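Long-range contacts in TRAP dicarboxylate transporter, DctP subunit (PDB 4N91), which binds D-glucuronate, in both its alpha and beta forms, and probably delivers it to a TRAP-type membrane transporter as the solute-binding subunit: residues T31-H37 / K63-Y69; H43-G48 / V272-W277; D104-I108 / N318-A322; C229-D235 / G292-P298. All coordinates share one frame; numbering follows the deposited sequence.

Interaction 1 (T31-H37 / K63-Y69); sequences TIIRVGH and KYDIQVY
CG1 of V68 lies in the plane of the H37 imidazole, at its edge and 3.9 Å from CD2, while the carbonyl O of Y69 sits over one face of the same ring. The ring of Y69 in turn receives V35 O at its edge, 3.6 Å from CD1, and the R34 guanidinium has CG2 of I32 over one face. These groups belong to a beta-alpha-beta unit in which helix 44-60 connects parallel strands 31-36 and 64-69. Seven backbone hydrogen bonds join the strands, from T31 N to K63 O at one end to H37 N to Y69 O at the other. I33, V35 and I66 pack on the face turned to that helix, with V35 CG2 4.0 Å from I66 CG2. H37 ND1 accepts from the backbone N of Q39, a glucuronate-binding residue. On the other face the extended Q67 chain (chi2 177°) lays its amide against I32, whose CG2 is 3.5 Å from Q67 CD. Both ends of that amide are held, which should fix its rotation: Y69 OH donates to Q67 OE1 at 2.8 Å, and Q67 NE2 donates to D65 OD2 at 3.0 Å, meeting it from above the carboxylate plane.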
# COMPACT_ATOMS: atom_id res chain seq x y z
N THR A 31 -17.02 -21.82 -11.39
CA THR A 31 -15.77 -21.78 -10.66
C THR A 31 -15.76 -20.51 -9.81
O THR A 31 -15.90 -19.42 -10.35
CB THR A 31 -14.59 -21.79 -11.63
OG1 THR A 31 -14.62 -23.00 -12.38
CG2 THR A 31 -13.27 -21.68 -10.89
N ILE A 32 -15.62 -20.67 -8.50
CA ILE A 32 -15.58 -19.54 -7.58
C ILE A 32 -14.19 -18.94 -7.52
O ILE A 32 -13.22 -19.63 -7.21
CB ILE A 32 -15.95 -19.98 -6.15
CG1 ILE A 32 -17.23 -20.83 -6.15
CG2 ILE A 32 -16.07 -18.77 -5.23
CD1 ILE A 32 -18.49 -20.07 -5.89
N ILE A 33 -14.10 -17.64 -7.79
CA ILE A 33 -12.84 -16.93 -7.65
C ILE A 33 -12.94 -16.02 -6.43
O ILE A 33 -13.75 -15.11 -6.40
CB ILE A 33 -12.55 -16.08 -8.87
CG1 ILE A 33 -12.52 -16.97 -10.13
CG2 ILE A 33 -11.24 -15.37 -8.72
CD1 ILE A 33 -11.51 -18.12 -10.07
N ARG A 34 -12.13 -16.30 -5.42
CA ARG A 34 -12.18 -15.57 -4.15
C ARG A 34 -11.13 -14.47 -4.12
O ARG A 34 -9.95 -14.71 -4.36
CB ARG A 34 -12.03 -16.53 -2.98
CG ARG A 34 -13.20 -17.51 -2.91
CD ARG A 34 -13.13 -18.46 -1.73
NE ARG A 34 -14.26 -19.38 -1.78
CZ ARG A 34 -14.31 -20.47 -2.53
NH1 ARG A 34 -13.28 -20.80 -3.30
NH2 ARG A 34 -15.40 -21.24 -2.53
N VAL A 35 -11.59 -13.27 -3.80
CA VAL A 35 -10.77 -12.07 -3.88
C VAL A 35 -10.92 -11.35 -2.56
O VAL A 35 -12.04 -11.09 -2.09
CB VAL A 35 -11.25 -11.13 -5.00
CG1 VAL A 35 -10.34 -9.91 -5.06
CG2 VAL A 35 -11.32 -11.87 -6.35
N GLY A 36 -9.80 -11.08 -1.90
CA GLY A 36 -9.86 -10.40 -0.64
C GLY A 36 -9.12 -9.08 -0.55
O GLY A 36 -8.09 -8.86 -1.20
N HIS A 37 -9.63 -8.21 0.32
CA HIS A 37 -8.93 -7.00 0.68
C HIS A 37 -9.36 -6.53 2.07
O HIS A 37 -10.29 -7.10 2.64
CB HIS A 37 -9.12 -5.92 -0.37
CG HIS A 37 -10.51 -5.37 -0.43
ND1 HIS A 37 -10.91 -4.31 0.36
CD2 HIS A 37 -11.60 -5.74 -1.15
CE1 HIS A 37 -12.18 -4.04 0.12
NE2 HIS A 37 -12.60 -4.87 -0.81
N LYS A 63 -19.23 -18.96 -16.37
CA LYS A 63 -18.13 -19.85 -15.98
C LYS A 63 -17.49 -19.50 -14.64
O LYS A 63 -17.04 -20.39 -13.92
CB LYS A 63 -17.05 -19.80 -17.05
CG LYS A 63 -15.98 -20.86 -16.90
CD LYS A 63 -15.09 -20.91 -18.13
CE LYS A 63 -14.00 -21.97 -17.99
NZ LYS A 63 -13.12 -21.99 -19.19
N TYR A 64 -17.42 -18.22 -14.32
CA TYR A 64 -16.78 -17.80 -13.09
C TYR A 64 -17.71 -16.95 -12.25
O TYR A 64 -18.42 -16.08 -12.75
CB TYR A 64 -15.50 -17.00 -13.38
CG TYR A 64 -14.43 -17.76 -14.14
CD1 TYR A 64 -13.56 -18.63 -13.49
CD2 TYR A 64 -14.28 -17.60 -15.51
CE1 TYR A 64 -12.58 -19.32 -14.18
CE2 TYR A 64 -13.31 -18.29 -16.21
CZ TYR A 64 -12.46 -19.15 -15.54
OH TYR A 64 -11.49 -19.82 -16.24
N ASP A 65 -17.70 -17.22 -10.95
CA ASP A 65 -18.35 -16.35 -9.99
C ASP A 65 -17.25 -15.70 -9.17
O ASP A 65 -16.58 -16.36 -8.39
CB ASP A 65 -19.28 -17.15 -9.08
CG ASP A 65 -19.90 -16.31 -7.99
OD1 ASP A 65 -19.85 -15.06 -8.08
OD2 ASP A 65 -20.46 -16.89 -7.04
N ILE A 66 -17.03 -14.41 -9.38
CA ILE A 66 -16.01 -13.68 -8.61
C ILE A 66 -16.62 -13.16 -7.32
O ILE A 66 -17.63 -12.46 -7.34
CB ILE A 66 -15.40 -12.55 -9.46
CG1 ILE A 66 -14.50 -13.16 -10.54
CG2 ILE A 66 -14.62 -11.58 -8.60
CD1 ILE A 66 -14.03 -12.19 -11.59
N GLN A 67 -16.04 -13.54 -6.18
CA GLN A 67 -16.55 -13.10 -4.89
C GLN A 67 -15.54 -12.23 -4.17
O GLN A 67 -14.41 -12.65 -3.94
CB GLN A 67 -16.90 -14.32 -4.04
CG GLN A 67 -18.00 -15.14 -4.66
CD GLN A 67 -18.31 -16.39 -3.87
OE1 GLN A 67 -17.65 -16.71 -2.88
NE2 GLN A 67 -19.32 -17.14 -4.33
N VAL A 68 -15.95 -11.01 -3.83
CA VAL A 68 -15.05 -10.03 -3.24
C VAL A 68 -15.35 -9.94 -1.75
O VAL A 68 -16.49 -9.74 -1.34
CB VAL A 68 -15.19 -8.64 -3.90
CG1 VAL A 68 -14.21 -7.64 -3.26
CG2 VAL A 68 -14.97 -8.73 -5.38
N TYR A 69 -14.32 -10.14 -0.93
CA TYR A 69 -14.43 -10.13 0.51
C TYR A 69 -13.70 -8.91 1.09
O TYR A 69 -12.47 -8.92 1.23
CB TYR A 69 -13.83 -11.41 1.10
CG TYR A 69 -14.57 -12.67 0.73
CD1 TYR A 69 -14.34 -13.31 -0.47
CD2 TYR A 69 -15.49 -13.24 1.61
CE1 TYR A 69 -15.02 -14.47 -0.81
CE2 TYR A 69 -16.18 -14.39 1.27
CZ TYR A 69 -15.94 -14.99 0.05
OH TYR A 69 -16.60 -16.15 -0.30

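Interaction 2 (H43-G48 / V272-W277); sequences HPTHLG and VQRKEW
The backbones of G48 and Q273 come within 4.4 Å, CA to CA, where helices 44-60 and 256-290 run roughly antiparallel, the axes of the short segments 7.9 Å apart and inclined at 145°. A side chain on G48 would press against Q273 CB, which glycine avoids, and CG1 of V272 settles on G48 CA. P44 is the main wedge, its CG 3.7 Å from W277 CA and its CB facing E276 CB. Q273, bent at chi2 (-86°), brings CG to 3.6 Å from P44 O and its amide N to the carbonyl O of D150. Crossing L47 at about a right angle, E276 sets its carboxylate against L47 CD1, with OE2 in a salt bridge to K275 NZ. An alanine at E276 is likely to uncover L47 CD1 and leave the K275 ammonium without its mate. H43 caps the first helix, its ND1 accepting from T45 N at 3.0 Å nearly in the ring plane, and its NE2 lies at the edge of the W277 ring. With the H43 side chain about 5 Å from the bound glucuronate at the nearest atoms and W277 beside N216, these residues probably form a second shell behind the sugar site of this TRAP solute-binding protein.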
# COMPACT_ATOMS: atom_id res chain seq x y z
N HIS A 43 -14.40 2.11 0.01
CA HIS A 43 -13.04 2.49 -0.35
C HIS A 43 -12.81 2.25 -1.86
O HIS A 43 -13.34 1.32 -2.42
CB HIS A 43 -12.10 1.63 0.51
CG HIS A 43 -10.65 2.01 0.41
ND1 HIS A 43 -9.88 1.65 -0.67
CD2 HIS A 43 -9.84 2.67 1.25
CE1 HIS A 43 -8.64 2.08 -0.49
NE2 HIS A 43 -8.59 2.70 0.68
N PRO A 44 -12.00 3.10 -2.52
CA PRO A 44 -11.62 2.91 -3.93
C PRO A 44 -11.26 1.49 -4.34
O PRO A 44 -11.56 1.04 -5.43
CB PRO A 44 -10.42 3.83 -4.08
CG PRO A 44 -10.78 4.97 -3.18
CD PRO A 44 -11.33 4.28 -1.95
N THR A 45 -10.52 0.79 -3.50
CA THR A 45 -10.16 -0.60 -3.78
C THR A 45 -11.34 -1.52 -3.90
O THR A 45 -11.37 -2.37 -4.78
CB THR A 45 -9.15 -1.07 -2.70
OG1 THR A 45 -7.95 -0.31 -2.87
CG2 THR A 45 -8.86 -2.56 -2.82
N HIS A 46 -12.34 -1.37 -3.04
CA HIS A 46 -13.54 -2.17 -3.18
C HIS A 46 -14.28 -1.80 -4.48
O HIS A 46 -14.71 -2.69 -5.21
CB HIS A 46 -14.47 -2.02 -1.98
CG HIS A 46 -15.60 -2.99 -2.00
ND1 HIS A 46 -15.43 -4.35 -1.88
CD2 HIS A 46 -16.93 -2.80 -2.19
CE1 HIS A 46 -16.60 -4.96 -1.97
NE2 HIS A 46 -17.53 -4.04 -2.14
N LEU A 47 -14.38 -0.51 -4.78
CA LEU A 47 -15.06 -0.05 -5.99
C LEU A 47 -14.33 -0.58 -7.22
O LEU A 47 -14.96 -1.01 -8.18
CB LEU A 47 -15.15 1.46 -6.04
CG LEU A 47 -15.82 2.11 -4.82
CD1 LEU A 47 -15.79 3.63 -4.95
CD2 LEU A 47 -17.22 1.60 -4.68
N GLY A 48 -13.00 -0.54 -7.21
CA GLY A 48 -12.24 -1.11 -8.31
C GLY A 48 -12.48 -2.61 -8.46
O GLY A 48 -12.62 -3.15 -9.58
N VAL A 272 -10.08 2.00 -12.46
CA VAL A 272 -11.23 2.42 -11.66
C VAL A 272 -10.79 2.78 -10.26
O VAL A 272 -11.18 3.82 -9.73
CB VAL A 272 -12.33 1.34 -11.63
CG1 VAL A 272 -13.41 1.71 -10.63
CG2 VAL A 272 -12.92 1.17 -13.03
N GLN A 273 -9.93 1.97 -9.66
CA GLN A 273 -9.39 2.30 -8.34
C GLN A 273 -8.67 3.64 -8.31
O GLN A 273 -8.86 4.43 -7.40
CB GLN A 273 -8.45 1.20 -7.85
CG GLN A 273 -8.14 1.31 -6.39
CD GLN A 273 -6.99 2.21 -6.05
OE1 GLN A 273 -6.25 2.68 -6.92
NE2 GLN A 273 -6.80 2.44 -4.74
N ARG A 274 -7.85 3.91 -9.33
CA ARG A 274 -7.11 5.16 -9.36
C ARG A 274 -8.03 6.37 -9.54
O ARG A 274 -7.83 7.41 -8.90
CB ARG A 274 -6.04 5.10 -10.45
CG ARG A 274 -4.89 4.24 -10.07
CD ARG A 274 -4.06 3.83 -11.26
NE ARG A 274 -3.36 4.97 -11.85
CZ ARG A 274 -2.52 4.87 -12.87
NH1 ARG A 274 -2.31 3.70 -13.47
NH2 ARG A 274 -1.89 5.94 -13.30
N LYS A 275 -9.06 6.24 -10.37
CA LYS A 275 -10.03 7.33 -10.54
C LYS A 275 -10.77 7.58 -9.24
O LYS A 275 -10.98 8.74 -8.81
CB LYS A 275 -11.01 6.98 -11.64
CG LYS A 275 -12.15 7.98 -11.89
CD LYS A 275 -13.38 7.66 -11.04
CE LYS A 275 -14.64 8.33 -11.55
NZ LYS A 275 -15.79 8.06 -10.65
N GLU A 276 -11.16 6.50 -8.59
CA GLU A 276 -11.93 6.64 -7.34
C GLU A 276 -11.06 7.14 -6.22
O GLU A 276 -11.54 7.84 -5.32
CB GLU A 276 -12.59 5.30 -6.98
CG GLU A 276 -13.64 4.85 -7.97
CD GLU A 276 -14.88 5.73 -8.01
OE1 GLU A 276 -15.05 6.65 -7.17
OE2 GLU A 276 -15.73 5.49 -8.89
N TRP A 277 -9.77 6.81 -6.27
CA TRP A 277 -8.82 7.26 -5.25
C TRP A 277 -8.78 8.78 -5.19
O TRP A 277 -8.83 9.37 -4.12
CB TRP A 277 -7.42 6.70 -5.52
CG TRP A 277 -6.49 7.22 -4.50
CD1 TRP A 277 -5.59 8.25 -4.63
CD2 TRP A 277 -6.41 6.79 -3.14
NE1 TRP A 277 -4.96 8.47 -3.44
CE2 TRP A 277 -5.45 7.60 -2.50
CE3 TRP A 277 -7.06 5.80 -2.38
CZ2 TRP A 277 -5.13 7.46 -1.16
CZ3 TRP A 277 -6.74 5.66 -1.05
CH2 TRP A 277 -5.78 6.48 -0.46

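Interaction 3 (D104-I108 / N318-A322); sequences DVWEI and NDKLA
An Asx turn at N318, set within a type I turn running from N318 to L321, meets the 3-10 segment 104-106 and the residues after it, the polar part through N318 and E107. The amide ND2 of N318 donates to E107 OE1 at 3.3 Å in an almost straight bond (178°). The acceptor lies in the amide plane, whereas on the carboxylate the bond arrives on the anti side, 34° out of plane. With CG trans to the backbone N (chi1 -171°), N318 reaches across to E107 while its OD1 bends back to accept from K320 N at 3.1 Å; the amide is thus gripped at both ends, and its rotation is probably fixed. D104 approaches N318 from the opposite direction, and OD1 of D104 is 3.1 Å from ND2 of N318. The turn links helices 301-317 and 322-334 near the C terminus, and this contact ties that junction to the loop between helices 96-99 and 118-125. L321 supplies the apolar part: its CD2 rests 3.8 Å from V105 O, 4.0 Å from V105 CG2 and 4.0 Å from I108 CB. From the other branch, CD1 touches E107 OE1 at 3.9 Å. V105 and I108 also pack on I134 of helix 128-135.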
# COMPACT_ATOMS: atom_id res chain seq x y z
N ASP A 104 12.84 -10.10 -1.01
CA ASP A 104 13.47 -8.83 -0.70
C ASP A 104 13.42 -7.79 -1.83
O ASP A 104 13.60 -6.61 -1.57
CB ASP A 104 14.92 -9.02 -0.22
CG ASP A 104 15.86 -9.53 -1.31
OD1 ASP A 104 15.55 -9.52 -2.52
OD2 ASP A 104 16.99 -9.92 -0.93
N VAL A 105 13.21 -8.20 -3.08
CA VAL A 105 13.22 -7.22 -4.15
C VAL A 105 12.04 -6.24 -4.04
O VAL A 105 12.11 -5.13 -4.57
CB VAL A 105 13.28 -7.87 -5.54
CG1 VAL A 105 11.91 -8.31 -6.01
CG2 VAL A 105 13.87 -6.88 -6.54
N TRP A 106 10.98 -6.61 -3.35
CA TRP A 106 9.86 -5.66 -3.18
C TRP A 106 10.27 -4.43 -2.38
O TRP A 106 9.60 -3.39 -2.41
CB TRP A 106 8.64 -6.30 -2.52
CG TRP A 106 8.00 -7.42 -3.25
CD1 TRP A 106 8.26 -8.75 -3.10
CD2 TRP A 106 6.95 -7.34 -4.22
NE1 TRP A 106 7.45 -9.49 -3.91
CE2 TRP A 106 6.64 -8.66 -4.62
CE3 TRP A 106 6.23 -6.28 -4.79
CZ2 TRP A 106 5.65 -8.95 -5.55
CZ3 TRP A 106 5.26 -6.57 -5.73
CH2 TRP A 106 4.98 -7.89 -6.09
N GLU A 107 11.39 -4.54 -1.65
CA GLU A 107 11.94 -3.44 -0.85
C GLU A 107 12.05 -2.16 -1.62
O GLU A 107 12.03 -1.09 -1.02
CB GLU A 107 13.38 -3.78 -0.43
CG GLU A 107 13.49 -4.66 0.74
CD GLU A 107 14.91 -5.12 0.98
OE1 GLU A 107 15.77 -5.10 0.03
OE2 GLU A 107 15.15 -5.55 2.12
N ILE A 108 12.25 -2.25 -2.93
CA ILE A 108 12.50 -1.05 -3.73
C ILE A 108 11.43 0.04 -3.52
O ILE A 108 11.77 1.22 -3.33
CB ILE A 108 12.67 -1.40 -5.24
CG1 ILE A 108 12.99 -0.16 -6.07
CG2 ILE A 108 11.44 -2.09 -5.82
CD1 ILE A 108 14.30 0.45 -5.76
N ASN A 318 21.36 -5.17 -1.07
CA ASN A 318 20.61 -5.89 -2.09
C ASN A 318 20.97 -5.36 -3.49
O ASN A 318 20.39 -4.37 -3.95
CB ASN A 318 19.12 -5.74 -1.87
CG ASN A 318 18.33 -6.64 -2.76
OD1 ASN A 318 18.87 -7.23 -3.69
ND2 ASN A 318 17.03 -6.74 -2.51
N ASP A 319 21.92 -6.00 -4.14
CA ASP A 319 22.39 -5.47 -5.42
C ASP A 319 21.42 -5.68 -6.58
O ASP A 319 21.67 -5.20 -7.68
CB ASP A 319 23.80 -5.97 -5.79
CG ASP A 319 23.88 -7.46 -5.98
OD1 ASP A 319 22.84 -8.09 -6.21
OD2 ASP A 319 25.01 -7.99 -5.91
N LYS A 320 20.29 -6.34 -6.34
CA LYS A 320 19.26 -6.39 -7.37
C LYS A 320 18.62 -5.02 -7.59
O LYS A 320 18.04 -4.76 -8.64
CB LYS A 320 18.17 -7.37 -6.96
CG LYS A 320 18.55 -8.83 -7.11
CD LYS A 320 17.41 -9.72 -6.64
CE LYS A 320 17.80 -11.19 -6.60
NZ LYS A 320 17.93 -11.77 -7.96
N LEU A 321 18.72 -4.15 -6.60
CA LEU A 321 17.89 -2.95 -6.59
C LEU A 321 18.41 -1.79 -7.44
O LEU A 321 17.63 -1.02 -7.99
CB LEU A 321 17.69 -2.46 -5.16
CG LEU A 321 17.04 -3.43 -4.16
CD1 LEU A 321 16.88 -2.74 -2.81
CD2 LEU A 321 15.69 -3.91 -4.66
N ALA A 322 19.72 -1.66 -7.53
CA ALA A 322 20.33 -0.50 -8.17
C ALA A 322 19.72 -0.16 -9.54
O ALA A 322 19.42 0.99 -9.81
CB ALA A 322 21.85 -0.70 -8.29

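Interaction 4 (C229-D235 / G292-P298); sequences CKYYSYD and GVEFIYP
Y234 starts its path over strand 294-296 at CB, which lies 3.6 Å from I296 O, the carbonyl that accepts the hydrogen bond from Y234 N. The same oxygen stays at the edge of the ring, near its plane, as the chain goes on to CD2, and there Y297 CE1 comes within 3.4 Å. One atom further out, CE2 meets F295 CD1 at 3.5 Å. At the tip, OH passes F295 CE1 at 3.9 Å and is hydrogen-bonded to OE2 of E217. The Y234 and Y297 rings are almost parallel, with planes 13° apart, but slid so far that they barely overlap. Y232 CE1 stands over one face of the Y234 ring, and Y232 CD1 touches F295 CD1 at 3.6 Å, with the planes of these two rings at 68°. The four rings make an aromatic cluster at the edge of a mixed sheet, where strands 231-238 and 294-296 run parallel and are joined by four backbone hydrogen bonds, from E294 N to K230 O through Y234 N to I296 O. Replacing Y234 by a serine would probably open a gap beside F295 and Y297, leave the Y297 ring freer to turn and deprive E217 of its hydroxyl partner. Beyond strand 294-296 a water donates to both Y234 O and P298 O, at 2.8 Å each. The chemistry is therefore divided: the backbones pair through directional hydrogen bonds, whereas the rings contribute chiefly apolar contact between carbons, with the Y232 and Y234 hydroxyls hydrogen-bonded to N215 O and E217 OE2.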
# COMPACT_ATOMS: atom_id res chain seq x y z
N CYS A 229 -6.81 10.67 16.64
CA CYS A 229 -5.64 11.46 16.25
C CYS A 229 -6.00 12.68 15.48
O CYS A 229 -6.49 12.59 14.35
CB CYS A 229 -4.66 10.65 15.40
SG CYS A 229 -3.94 9.26 16.32
N LYS A 230 -5.76 13.86 16.06
CA LYS A 230 -6.15 15.08 15.40
C LYS A 230 -4.99 15.90 14.85
O LYS A 230 -5.20 17.02 14.41
CB LYS A 230 -6.96 15.99 16.34
CG LYS A 230 -8.09 15.33 17.10
CD LYS A 230 -9.28 15.08 16.22
CE LYS A 230 -10.49 14.70 17.10
NZ LYS A 230 -11.51 14.03 16.30
N TYR A 231 -3.77 15.37 14.93
CA TYR A 231 -2.62 16.05 14.34
C TYR A 231 -2.08 15.19 13.18
O TYR A 231 -1.52 14.12 13.41
CB TYR A 231 -1.50 16.26 15.35
CG TYR A 231 -1.89 17.09 16.55
CD1 TYR A 231 -2.07 18.47 16.45
CD2 TYR A 231 -2.07 16.50 17.78
CE1 TYR A 231 -2.43 19.21 17.55
CE2 TYR A 231 -2.43 17.25 18.89
CZ TYR A 231 -2.62 18.59 18.77
OH TYR A 231 -2.94 19.33 19.90
N TYR A 232 -2.25 15.68 11.96
CA TYR A 232 -1.78 14.97 10.78
C TYR A 232 -0.75 15.84 10.11
O TYR A 232 -1.07 16.94 9.64
CB TYR A 232 -2.93 14.64 9.84
CG TYR A 232 -2.56 13.77 8.65
CD1 TYR A 232 -1.95 14.30 7.53
CD2 TYR A 232 -2.84 12.41 8.63
CE1 TYR A 232 -1.62 13.52 6.43
CE2 TYR A 232 -2.50 11.61 7.53
CZ TYR A 232 -1.89 12.20 6.43
OH TYR A 232 -1.56 11.44 5.35
N SER A 233 0.48 15.35 10.07
CA SER A 233 1.63 16.14 9.65
C SER A 233 2.26 15.60 8.35
O SER A 233 2.81 14.51 8.33
CB SER A 233 2.67 16.14 10.77
OG SER A 233 3.83 16.88 10.40
N TYR A 234 2.17 16.38 7.28
CA TYR A 234 2.53 15.94 5.94
C TYR A 234 4.03 15.83 5.69
O TYR A 234 4.60 16.58 4.88
CB TYR A 234 1.90 16.89 4.92
CG TYR A 234 0.44 16.64 4.57
CD1 TYR A 234 0.08 15.60 3.73
CD2 TYR A 234 -0.57 17.47 5.03
CE1 TYR A 234 -1.22 15.38 3.38
CE2 TYR A 234 -1.90 17.24 4.69
CZ TYR A 234 -2.20 16.19 3.84
OH TYR A 234 -3.50 15.98 3.45
N ASP A 235 4.67 14.91 6.39
CA ASP A 235 6.07 14.64 6.12
C ASP A 235 6.23 13.80 4.85
O ASP A 235 7.29 13.79 4.24
CB ASP A 235 6.74 13.98 7.31
CG ASP A 235 6.25 12.57 7.54
OD1 ASP A 235 5.04 12.43 7.78
OD2 ASP A 235 7.07 11.62 7.49
N GLY A 292 -12.31 17.64 13.03
CA GLY A 292 -11.41 18.33 13.94
C GLY A 292 -9.93 18.03 13.73
O GLY A 292 -9.09 18.43 14.53
N VAL A 293 -9.59 17.33 12.65
CA VAL A 293 -8.19 17.08 12.41
C VAL A 293 -7.51 18.35 11.94
O VAL A 293 -8.01 19.07 11.07
CB VAL A 293 -7.98 15.95 11.38
CG1 VAL A 293 -6.50 15.78 11.02
CG2 VAL A 293 -8.57 14.65 11.89
N GLU A 294 -6.36 18.61 12.52
CA GLU A 294 -5.50 19.69 12.08
C GLU A 294 -4.38 19.18 11.20
O GLU A 294 -3.62 18.28 11.58
CB GLU A 294 -4.94 20.44 13.29
CG GLU A 294 -3.94 21.55 12.91
CD GLU A 294 -3.37 22.23 14.11
OE1 GLU A 294 -3.93 22.04 15.21
OE2 GLU A 294 -2.36 22.96 13.96
N PHE A 295 -4.29 19.74 10.00
CA PHE A 295 -3.23 19.37 9.09
C PHE A 295 -2.04 20.30 9.28
O PHE A 295 -2.18 21.52 9.38
CB PHE A 295 -3.75 19.37 7.64
CG PHE A 295 -4.74 18.28 7.37
CD1 PHE A 295 -4.30 16.99 7.16
CD2 PHE A 295 -6.09 18.53 7.33
CE1 PHE A 295 -5.17 15.97 6.92
CE2 PHE A 295 -6.99 17.51 7.11
CZ PHE A 295 -6.53 16.21 6.89
N ILE A 296 -0.87 19.70 9.41
CA ILE A 296 0.39 20.40 9.55
C ILE A 296 1.27 20.13 8.33
O ILE A 296 1.22 19.03 7.75
CB ILE A 296 1.11 19.93 10.83
CG1 ILE A 296 0.23 20.25 12.05
CG2 ILE A 296 2.47 20.59 10.95
CD1 ILE A 296 0.70 19.58 13.32
N TYR A 297 2.04 21.15 7.92
CA TYR A 297 2.90 21.07 6.73
C TYR A 297 4.34 21.30 7.13
O TYR A 297 4.86 22.42 6.98
CB TYR A 297 2.42 22.09 5.68
CG TYR A 297 0.97 21.88 5.35
CD1 TYR A 297 0.59 21.00 4.36
CD2 TYR A 297 -0.03 22.52 6.07
CE1 TYR A 297 -0.76 20.78 4.08
CE2 TYR A 297 -1.37 22.30 5.79
CZ TYR A 297 -1.72 21.42 4.80
OH TYR A 297 -3.05 21.20 4.52
N PRO A 298 4.99 20.27 7.66
CA PRO A 298 6.33 20.44 8.21
C PRO A 298 7.39 20.54 7.12
O PRO A 298 7.17 20.12 5.98
CB PRO A 298 6.54 19.15 9.01
CG PRO A 298 5.73 18.12 8.25
CD PRO A 298 4.50 18.88 7.81
O HOH W 1 5.00 19.30 4.45

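In the fold
From the N terminus, interaction 1 closes the shortest loop, bringing strand 64-69 beside strand 31-36. Interaction 2 opens inside that loop, at 43-48, and closes only at 272-277, so the two cross; they also touch, H37 NE2 lying 3.1 Å from H46 ND1 in a probable hydrogen bond. Interaction 3 starts at 104-108 and closes at 318-322, crossing interaction 2 and tying the C-terminal helices to the body of the protein. Interaction 4, from 229-235 to 292-298, is nested within interaction 3 and also crosses interaction 2, whose helix 256-290 leads into strand 294-296. Interactions 1 and 4 each pair an outermost strand with its neighbour, in separate sheets on opposite sides of the chain's centre, about 38 Å apart between centres.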